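Local coordinates for phosphoribosylaminoimidazole carboxylase (Bombyx mori, PDB 4JA0), which probably carries out two steps of purine biosynthesis, carboxylating aminoimidazole ribonucleotide and then joining the carboxylated product to aspartate, at residues 326-331 and 348-353. Numbering follows the deposited sequence.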
# COMPACT_ATOMS: atom_id res chain seq x y z
N PHE A 326 13.66 -16.51 23.24
CA PHE A 326 12.20 -16.34 23.19
C PHE A 326 11.68 -16.11 21.78
O PHE A 326 12.20 -15.26 21.05
CB PHE A 326 11.76 -15.17 24.05
CG PHE A 326 12.02 -15.36 25.49
CD1 PHE A 326 11.42 -16.40 26.18
CD2 PHE A 326 12.83 -14.47 26.18
CE1 PHE A 326 11.66 -16.58 27.54
CE2 PHE A 326 13.07 -14.63 27.54
CZ PHE A 326 12.48 -15.68 28.22
N ILE A 327 10.64 -16.85 21.41
CA ILE A 327 9.94 -16.60 20.16
C ILE A 327 8.55 -16.07 20.45
O ILE A 327 7.79 -16.69 21.21
CB ILE A 327 9.87 -17.87 19.29
CG1 ILE A 327 11.30 -18.24 18.83
CG2 ILE A 327 8.91 -17.67 18.09
CD1 ILE A 327 11.39 -19.58 18.15
N ALA A 328 8.25 -14.89 19.88
CA ALA A 328 6.96 -14.23 20.10
C ALA A 328 6.01 -14.38 18.93
O ALA A 328 6.26 -13.84 17.83
CB ALA A 328 7.15 -12.75 20.43
N VAL A 329 4.90 -15.08 19.19
CA VAL A 329 3.85 -15.32 18.21
C VAL A 329 2.55 -14.60 18.57
O VAL A 329 1.80 -15.05 19.44
CB VAL A 329 3.59 -16.83 18.05
CG1 VAL A 329 2.49 -17.08 17.03
CG2 VAL A 329 4.86 -17.54 17.65
N ALA A 330 2.27 -13.50 17.90
CA ALA A 330 1.06 -12.73 18.20
C ALA A 330 0.43 -12.19 16.92
O ALA A 330 1.07 -11.42 16.19
CB ALA A 330 1.35 -11.60 19.18
N GLY A 331 -0.80 -12.60 16.64
CA GLY A 331 -1.53 -12.07 15.50
C GLY A 331 -1.93 -10.61 15.72
O GLY A 331 -1.68 -10.05 16.80
N VAL A 348 14.94 -11.95 21.42
CA VAL A 348 13.52 -12.16 21.20
C VAL A 348 13.24 -12.10 19.71
O VAL A 348 13.55 -11.11 19.05
CB VAL A 348 12.67 -11.07 21.89
CG1 VAL A 348 11.22 -11.17 21.45
CG2 VAL A 348 12.78 -11.16 23.41
N ILE A 349 12.65 -13.17 19.17
CA ILE A 349 12.29 -13.22 17.75
C ILE A 349 10.78 -13.23 17.57
O ILE A 349 10.08 -14.01 18.23
CB ILE A 349 12.88 -14.48 17.04
CG1 ILE A 349 14.38 -14.61 17.35
CG2 ILE A 349 12.66 -14.41 15.53
CD1 ILE A 349 14.94 -15.95 16.96
N ASN A 350 10.31 -12.35 16.69
CA ASN A 350 8.89 -12.26 16.33
C ASN A 350 8.51 -13.10 15.13
O ASN A 350 8.98 -12.85 14.01
CB ASN A 350 8.53 -10.83 15.99
CG ASN A 350 8.64 -9.93 17.16
OD1 ASN A 350 8.21 -10.29 18.25
ND2 ASN A 350 9.18 -8.73 16.94
N CYS A 351 7.58 -14.03 15.32
CA CYS A 351 7.07 -14.82 14.22
C CYS A 351 5.55 -14.75 14.18
O CYS A 351 4.85 -15.60 14.72
CB CYS A 351 7.57 -16.27 14.33
SG CYS A 351 7.17 -17.30 12.88
N PRO A 352 5.02 -13.71 13.53
CA PRO A 352 3.57 -13.61 13.42
C PRO A 352 3.05 -14.81 12.64
O PRO A 352 3.76 -15.34 11.78
CB PRO A 352 3.37 -12.34 12.62
CG PRO A 352 4.62 -11.56 12.84
CD PRO A 352 5.71 -12.57 12.93
N PRO A 353 1.85 -15.28 12.99
CA PRO A 353 1.22 -16.38 12.25
C PRO A 353 0.73 -15.86 10.92
O PRO A 353 0.64 -14.64 10.76
CB PRO A 353 0.05 -16.79 13.16
CG PRO A 353 -0.21 -15.59 14.04
CD PRO A 353 1.09 -14.87 14.18
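Ile349 N gives its hydrogen to Phe326 O (2.8 Å), the first of three backbone bonds joining neighbouring parallel strands. Ala328 N bonds to Ile349 O, and Cys351 N to Ala328 O, so Ala328 is held through both its N-H and its carbonyl. The strands belong to the beta-alpha-beta unit of strand 323-329, helix 336-343 and strand 348-350 in the AIR carboxylase domain. Ile327 and Ile349, beta-branched and apolar, share one sheet face, packing against helices 279-291 and 380-391 respectively. On the other face, Ala328 is small enough for Asn350 to lie beside it: Asn350 OD1 comes to 3.5 Å from Ala328 CB. OD1 accepts a weak hydrogen bond from Asn334 ND2 and ND2 gives a weak one to Thr376 OG1, satisfying both buried polar atoms.

Where the strands end, Val329 takes over. Its CB sits 3.8 Å from Cys351 O. With CG1 anti to the backbone N (chi1 180°), both methyls reach segment 348-353: CG1 lies 3.6 Å from Cys351 O and 3.9 Å from Pro353 CD, while CG2 is 3.5 Å from Cys351 O and more loosely touches Cys351 CB. The side chains of Val329 and Pro353 cross obliquely, and Pro353 CD lies 3.8 Å from Gly331 N. An alanine in place of Pro353 would probably leave Val329 CG1 and the Gly331 backbone without their ring contact and give the loop more freedom to turn.

Pro353, having no N-H, cannot give the bond that would follow Cys351 N in this register. Separately, Cys351 O takes a weak hydrogen bond from His281 NE2. Bonded pairing thus gives way to apolar packing as the two segments leave the carboxy-terminal edge of the sheet, where parallel alpha/beta folds commonly place their active sites.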